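Local coordinates for protein Xaa-Pro Dipeptidase (Alteromonas macleodii, PDB 2QS8) that probably hydrolyses dipeptides or the C-terminal end of short peptides as a metal-dependent carboxypeptidase of the amidohydrolase superfamily, and binds methionine in its active site, at residues L118-R124 and D188-G192; T272-P276 and E361-L365. All coordinates share one frame; numbering follows the deposited sequence.

Both contacts belong to the TIM barrel of the amidohydrolase family, and they share no helix or strand; their centres lie about 20 Å apart. Contact 1 is a surface contact in which helix 119-128 meets the turn between helix 175-188 and strand 192-196. Contact 2 is buried, and sets strand 273-275 against helix 360-365. The chemistry follows the setting: in 118-124 with 188-192 a charged arginine grips a backbone carbonyl and an aspartate beside a small apolar patch, whereas in 272-276 with 361-365 a tyrosine ring lies on a leucine and reaches out to a glutamate-lysine pair. Strands 192-196 and 273-275 both belong to the parallel strands of the barrel, separated by strands 231-236 and 252-253.

Contact 1. Residues L118-R124 and D188-G192; sequences LVAISLR and DGADG
Asp188, the last helical residue of 175-188, turns its CB and CG toward Leu118 CD2, while its carbonyl O meets Leu118 CD1 and Ile121 CG2, each at 3.6 Å. Its carboxylate is engaged by Arg185 and Gln184. Gly189 then closes the helix as the C-prime residue of a Schellman motif, with Ala190 N bonded to Arg185 O and Gly189 N to Tyr186 O. Its positive phi (110°) suits glycine, and a CB would press on Ile121 CG2. The motif leaves Gly189 O facing Arg124, whose NH1 and NH2 both bond to it at 2.9 Å, end-on and in the guanidinium plane. Ile121 CD1 packs on Ala190, 3.7 Å from Ala190 N, and touches its CB although that CB points away from helix 119-128. Asp191 completes the grip through a salt bridge to Arg124 NH1, and its OD1 also accepts from Ala139 N on strand 136-139. With CG anti to the backbone N (chi1 172°) and a bend at chi3, Arg124 brings its guanidinium edge to both acceptors. A methionine in its place would probably leave Gly189 O without these two donors and Asp191 without its cationic mate. Arg124 NH1 approaches Asp191 OD1 at 2.7 Å from above the carboxylate plane, 50° out of it.

Contact 2. Residues T272-P276 and E361-L365; sequences TYYVP and ETAKL
Tyr273 reaches from strand 273-275 to helix 360-365, and this residue accounts for about half of the buried surface, 123 of 248 Å². CB begins the path against both methyls of Leu365, with Tyr273 CB 3.8 Å from Leu365 CD2 and Leu365 CD1 scarcely farther. CG stays beside the same methyls. At CD1 the ring meets Leu365 CD1 and CB; the latter lies 4.1 Å above the ring plane and is displaced toward the rim, so the leucine covers one face off-centre. The two side chains slide past each other in opposite directions, which spreads the contact along the tyrosine from CB into the ring. With CG anti to the backbone N (chi1 -177°), Leu365 directs its branch at the tyrosine, and Leu365 CD2 also reaches Val275 CG2 at 4.2 Å.

Farther out, CE2 and CZ run alongside Glu361, Tyr273 CE2 lying 3.3 Å from Glu361 OE1 and both atoms near its backbone O. The path ends where Tyr273 OH donates to Glu361 OE1 at 2.9 Å. This oxygen lies at the ring's edge, yet the hydroxyl meets it from above the carboxylate plane, 61° out of it. The glutamate's second oxygen, Glu361 OE2, accepts from Lys364 NZ at 2.8 Å through its syn lone pair. This salt bridge gives both carboxylate oxygens a partner, and would probably restrain the group's rotation. Lys364 also lays its CD against the phenol oxygen.

The Val275 side chain is about 9 Å from the bound magnesium ion, so the contact lies near the metal site without taking part in it. Strand 273-275, a strand of the TIM barrel, pairs in parallel with strand 252-253, and Tyr274 packs on helices 261-270 and 299-319. Thr362 and Ala363 rest on Met66, placing helix 360-365 between strands 60-67 and 273-275.

Contact 1. Residues L118-R124 and D188-G192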
ATOM      1  N   LEU A 118     -17.502  16.938   8.124  1.00 20.52           N
ATOM      2  CA  LEU A 118     -18.823  17.119   7.552  1.00 20.84           C
ATOM      3  C   LEU A 118     -19.560  18.375   8.024  1.00 21.13           C
ATOM      4  O   LEU A 118     -20.750  18.540   7.752  1.00 22.00           O
ATOM      5  CB  LEU A 118     -19.668  15.876   7.863  1.00 23.58           C
ATOM      6  CG  LEU A 118     -19.653  14.688   6.889  1.00 25.12           C
ATOM      7  CD1 LEU A 118     -20.280  15.135   5.578  1.00 26.21           C
ATOM      8  CD2 LEU A 118     -18.250  14.188   6.639  1.00 26.32           C
ATOM      9  N   VAL A 119     -18.862  19.264   8.720  1.00 21.05           N
ATOM     10  CA  VAL A 119     -19.507  20.473   9.218  1.00 19.92           C
ATOM     11  C   VAL A 119     -19.960  21.409   8.084  1.00 19.60           C
ATOM     12  O   VAL A 119     -21.158  21.596   7.875  1.00 19.88           O
ATOM     13  CB  VAL A 119     -18.586  21.221  10.209  1.00 21.15           C
ATOM     14  CG1 VAL A 119     -19.316  22.428  10.804  1.00 18.73           C
ATOM     15  CG2 VAL A 119     -18.156  20.271  11.323  1.00 19.94           C
ATOM     16  N   ALA A 120     -19.022  21.988   7.350  1.00 18.20           N
ATOM     17  CA  ALA A 120     -19.392  22.880   6.255  1.00 18.89           C
ATOM     18  C   ALA A 120     -20.262  22.167   5.195  1.00 21.05           C
ATOM     19  O   ALA A 120     -21.190  22.759   4.642  1.00 20.46           O
ATOM     20  CB  ALA A 120     -18.132  23.464   5.598  1.00 17.83           C
ATOM     21  N   ILE A 121     -19.965  20.902   4.909  1.00 19.37           N
ATOM     22  CA  ILE A 121     -20.748  20.178   3.921  1.00 20.26           C
ATOM     23  C   ILE A 121     -22.218  20.100   4.364  1.00 22.36           C
ATOM     24  O   ILE A 121     -23.130  20.372   3.579  1.00 20.99           O
ATOM     25  CB  ILE A 121     -20.190  18.764   3.716  1.00 19.22           C
ATOM     26  CG1 ILE A 121     -18.860  18.846   2.952  1.00 19.48           C
ATOM     27  CG2 ILE A 121     -21.212  17.890   3.008  1.00 18.47           C
ATOM     28  CD1 ILE A 121     -18.040  17.582   3.012  1.00 20.80           C
ATOM     29  N   SER A 122     -22.444  19.736   5.622  1.00 21.35           N
ATOM     30  CA  SER A 122     -23.809  19.648   6.135  1.00 22.49           C
ATOM     31  C   SER A 122     -24.480  21.025   6.203  1.00 21.21           C
ATOM     32  O   SER A 122     -25.656  21.177   5.885  1.00 20.57           O
ATOM     33  CB  SER A 122     -23.818  19.006   7.524  1.00 24.14           C
ATOM     34  OG  SER A 122     -23.316  17.683   7.476  1.00 25.23           O
ATOM     35  N   LEU A 123     -23.725  22.034   6.608  1.00 21.04           N
ATOM     36  CA  LEU A 123     -24.276  23.372   6.719  1.00 22.34           C
ATOM     37  C   LEU A 123     -24.675  23.890   5.331  1.00 23.40           C
ATOM     38  O   LEU A 123     -25.756  24.464   5.154  1.00 23.03           O
ATOM     39  CB  LEU A 123     -23.252  24.300   7.364  1.00 22.78           C
ATOM     40  CG  LEU A 123     -23.756  25.681   7.779  1.00 23.70           C
ATOM     41  CD1 LEU A 123     -24.976  25.513   8.685  1.00 24.54           C
ATOM     42  CD2 LEU A 123     -22.648  26.451   8.486  1.00 19.00           C
ATOM     43  N   ARG A 124     -23.794  23.664   4.360  1.00 23.52           N
ATOM     44  CA  ARG A 124     -24.028  24.079   2.978  1.00 22.99           C
ATOM     45  C   ARG A 124     -25.327  23.471   2.476  1.00 22.85           C
ATOM     46  O   ARG A 124     -26.177  24.174   1.944  1.00 22.90           O
ATOM     47  CB  ARG A 124     -22.878  23.612   2.075  1.00 23.25           C
ATOM     48  CG  ARG A 124     -23.120  23.837   0.592  1.00 21.84           C
ATOM     49  CD  ARG A 124     -22.208  22.956  -0.252  1.00 22.36           C
ATOM     50  NE  ARG A 124     -22.613  21.552  -0.209  1.00 21.68           N
ATOM     51  CZ  ARG A 124     -21.823  20.531  -0.525  1.00 21.04           C
ATOM     52  NH1 ARG A 124     -20.569  20.745  -0.907  1.00 19.30           N
ATOM     53  NH2 ARG A 124     -22.292  19.295  -0.455  1.00 17.97           N
ATOM     54  N   ASP A 188     -17.723  12.276   0.687  1.00 16.59           N
ATOM     55  CA  ASP A 188     -18.384  12.986   1.775  1.00 18.40           C
ATOM     56  C   ASP A 188     -19.288  14.116   1.263  1.00 20.79           C
ATOM     57  O   ASP A 188     -20.185  14.558   1.976  1.00 19.98           O
ATOM     58  CB  ASP A 188     -17.366  13.582   2.749  1.00 19.88           C
ATOM     59  CG  ASP A 188     -16.538  12.525   3.465  1.00 23.78           C
ATOM     60  OD1 ASP A 188     -17.047  11.410   3.719  1.00 23.70           O
ATOM     61  OD2 ASP A 188     -15.376  12.827   3.791  1.00 22.97           O
ATOM     62  N   GLY A 189     -19.035  14.575   0.038  1.00 20.17           N
ATOM     63  CA  GLY A 189     -19.828  15.647  -0.541  1.00 19.14           C
ATOM     64  C   GLY A 189     -19.101  16.978  -0.704  1.00 18.21           C
ATOM     65  O   GLY A 189     -19.743  17.996  -0.918  1.00 18.88           O
ATOM     66  N   ALA A 190     -17.773  16.982  -0.616  1.00 17.81           N
ATOM     67  CA  ALA A 190     -17.001  18.226  -0.754  1.00 18.74           C
ATOM     68  C   ALA A 190     -16.982  18.811  -2.177  1.00 20.00           C
ATOM     69  O   ALA A 190     -17.068  18.075  -3.160  1.00 19.85           O
ATOM     70  CB  ALA A 190     -15.573  17.999  -0.285  1.00 17.76           C
ATOM     71  N   ASP A 191     -16.870  20.133  -2.275  1.00 19.70           N
ATOM     72  CA  ASP A 191     -16.812  20.825  -3.569  1.00 20.39           C
ATOM     73  C   ASP A 191     -15.363  20.897  -4.023  1.00 21.08           C
ATOM     74  O   ASP A 191     -15.075  20.931  -5.219  1.00 22.16           O
ATOM     75  CB  ASP A 191     -17.343  22.263  -3.470  1.00 20.08           C
ATOM     76  CG  ASP A 191     -18.771  22.336  -2.989  1.00 22.25           C
ATOM     77  OD1 ASP A 191     -18.992  22.731  -1.820  1.00 22.47           O
ATOM     78  OD2 ASP A 191     -19.668  21.998  -3.788  1.00 24.48           O
ATOM     79  N   GLY A 192     -14.451  20.928  -3.054  1.00 21.98           N
ATOM     80  CA  GLY A 192     -13.038  21.009  -3.369  1.00 21.28           C
ATOM     81  C   GLY A 192     -12.134  20.300  -2.382  1.00 21.02           C
ATOM     82  O   GLY A 192     -12.586  19.611  -1.463  1.00 20.45           O
TER

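Contact 2. Residues T272-P276 and E361-L365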
ATOM      1  N   THR A 272      -1.719  31.033 -10.398  1.00 31.70           N
ATOM      2  CA  THR A 272      -2.182  30.568  -9.091  1.00 30.05           C
ATOM      3  C   THR A 272      -2.648  31.745  -8.242  1.00 29.45           C
ATOM      4  O   THR A 272      -2.021  32.796  -8.261  1.00 28.54           O
ATOM      5  CB  THR A 272      -1.054  29.857  -8.326  1.00 29.54           C
ATOM      6  OG1 THR A 272      -0.294  29.037  -9.226  1.00 29.15           O
ATOM      7  CG2 THR A 272      -1.647  28.988  -7.223  1.00 30.05           C
ATOM      8  N   TYR A 273      -3.737  31.574  -7.498  1.00 30.43           N
ATOM      9  CA  TYR A 273      -4.244  32.645  -6.637  1.00 31.28           C
ATOM     10  C   TYR A 273      -3.610  32.655  -5.248  1.00 31.91           C
ATOM     11  O   TYR A 273      -3.361  31.603  -4.666  1.00 31.66           O
ATOM     12  CB  TYR A 273      -5.765  32.550  -6.483  1.00 31.56           C
ATOM     13  CG  TYR A 273      -6.538  33.313  -7.540  1.00 32.63           C
ATOM     14  CD1 TYR A 273      -6.962  32.688  -8.719  1.00 31.95           C
ATOM     15  CD2 TYR A 273      -6.839  34.666  -7.364  1.00 32.08           C
ATOM     16  CE1 TYR A 273      -7.679  33.397  -9.698  1.00 32.45           C
ATOM     17  CE2 TYR A 273      -7.550  35.387  -8.334  1.00 34.09           C
ATOM     18  CZ  TYR A 273      -7.973  34.749  -9.496  1.00 34.48           C
ATOM     19  OH  TYR A 273      -8.701  35.464 -10.422  1.00 34.48           O
ATOM     20  N   TYR A 274      -3.339  33.858  -4.735  1.00 32.07           N
ATOM     21  CA  TYR A 274      -2.756  34.032  -3.412  1.00 30.82           C
ATOM     22  C   TYR A 274      -3.824  34.548  -2.438  1.00 30.05           C
ATOM     23  O   TYR A 274      -4.394  35.611  -2.649  1.00 29.53           O
ATOM     24  CB  TYR A 274      -1.583  35.024  -3.455  1.00 32.38           C
ATOM     25  CG  TYR A 274      -0.960  35.323  -2.095  1.00 34.79           C
ATOM     26  CD1 TYR A 274      -0.410  36.572  -1.818  1.00 34.73           C
ATOM     27  CD2 TYR A 274      -0.905  34.351  -1.100  1.00 35.39           C
ATOM     28  CE1 TYR A 274       0.179  36.844  -0.582  1.00 36.04           C
ATOM     29  CE2 TYR A 274      -0.319  34.612   0.134  1.00 36.07           C
ATOM     30  CZ  TYR A 274       0.220  35.858   0.385  1.00 36.69           C
ATOM     31  OH  TYR A 274       0.801  36.115   1.607  1.00 36.57           O
ATOM     32  N   VAL A 275      -4.089  33.778  -1.383  1.00 28.36           N
ATOM     33  CA  VAL A 275      -5.067  34.138  -0.352  1.00 25.92           C
ATOM     34  C   VAL A 275      -4.220  34.398   0.900  1.00 26.88           C
ATOM     35  O   VAL A 275      -3.885  33.478   1.642  1.00 25.89           O
ATOM     36  CB  VAL A 275      -6.037  32.983  -0.090  1.00 24.97           C
ATOM     37  CG1 VAL A 275      -7.132  33.423   0.840  1.00 23.96           C
ATOM     38  CG2 VAL A 275      -6.605  32.493  -1.386  1.00 22.87           C
ATOM     39  N   PRO A 276      -3.883  35.668   1.154  1.00 27.13           N
ATOM     40  CA  PRO A 276      -3.062  36.086   2.290  1.00 26.53           C
ATOM     41  C   PRO A 276      -3.472  35.805   3.736  1.00 25.61           C
ATOM     42  O   PRO A 276      -2.638  35.378   4.523  1.00 26.12           O
ATOM     43  CB  PRO A 276      -2.862  37.576   2.029  1.00 28.38           C
ATOM     44  CG  PRO A 276      -4.140  37.966   1.387  1.00 28.93           C
ATOM     45  CD  PRO A 276      -4.392  36.838   0.421  1.00 26.93           C
ATOM     46  N   GLU A 361     -12.360  38.470  -8.248  1.00 26.76           N
ATOM     47  CA  GLU A 361     -11.211  37.576  -8.109  1.00 26.32           C
ATOM     48  C   GLU A 361     -11.590  36.290  -7.382  1.00 25.57           C
ATOM     49  O   GLU A 361     -11.153  35.195  -7.757  1.00 23.83           O
ATOM     50  CB  GLU A 361     -10.069  38.289  -7.387  1.00 26.83           C
ATOM     51  CG  GLU A 361      -9.470  39.412  -8.227  1.00 27.62           C
ATOM     52  CD  GLU A 361      -9.170  38.965  -9.660  1.00 28.46           C
ATOM     53  OE1 GLU A 361      -8.154  38.275  -9.875  1.00 30.71           O
ATOM     54  OE2 GLU A 361      -9.960  39.291 -10.570  1.00 29.22           O
ATOM     55  N   THR A 362     -12.414  36.426  -6.346  1.00 24.19           N
ATOM     56  CA  THR A 362     -12.864  35.278  -5.589  1.00 24.44           C
ATOM     57  C   THR A 362     -13.784  34.438  -6.457  1.00 25.47           C
ATOM     58  O   THR A 362     -13.735  33.210  -6.409  1.00 26.70           O
ATOM     59  CB  THR A 362     -13.632  35.696  -4.316  1.00 24.74           C
ATOM     60  OG1 THR A 362     -14.601  36.697  -4.647  1.00 24.56           O
ATOM     61  CG2 THR A 362     -12.672  36.229  -3.261  1.00 24.12           C
ATOM     62  N   ALA A 363     -14.623  35.100  -7.253  1.00 25.67           N
ATOM     63  CA  ALA A 363     -15.556  34.394  -8.137  1.00 26.24           C
ATOM     64  C   ALA A 363     -14.820  33.531  -9.161  1.00 26.21           C
ATOM     65  O   ALA A 363     -15.292  32.455  -9.519  1.00 27.06           O
ATOM     66  CB  ALA A 363     -16.469  35.379  -8.841  1.00 26.63           C
ATOM     67  N   LYS A 364     -13.671  34.004  -9.632  1.00 26.42           N
ATOM     68  CA  LYS A 364     -12.882  33.250 -10.602  1.00 27.97           C
ATOM     69  C   LYS A 364     -12.234  32.027  -9.941  1.00 27.47           C
ATOM     70  O   LYS A 364     -12.222  30.936 -10.511  1.00 27.87           O
ATOM     71  CB  LYS A 364     -11.791  34.134 -11.215  1.00 28.26           C
ATOM     72  CG  LYS A 364     -12.316  35.319 -12.013  1.00 30.16           C
ATOM     73  CD  LYS A 364     -11.175  36.228 -12.449  1.00 29.95           C
ATOM     74  CE  LYS A 364     -11.704  37.542 -12.987  1.00 31.58           C
ATOM     75  NZ  LYS A 364     -10.601  38.528 -13.178  1.00 31.74           N
ATOM     76  N   LEU A 365     -11.697  32.220  -8.739  1.00 26.91           N
ATOM     77  CA  LEU A 365     -11.064  31.129  -8.000  1.00 25.17           C
ATOM     78  C   LEU A 365     -12.073  30.023  -7.683  1.00 24.48           C
ATOM     79  O   LEU A 365     -11.716  28.852  -7.654  1.00 23.33           O
ATOM     80  CB  LEU A 365     -10.432  31.646  -6.700  1.00 24.50           C
ATOM     81  CG  LEU A 365      -9.659  30.636  -5.832  1.00 24.07           C
ATOM     82  CD1 LEU A 365      -8.638  29.853  -6.664  1.00 22.46           C
ATOM     83  CD2 LEU A 365      -8.962  31.386  -4.708  1.00 20.10           C
TER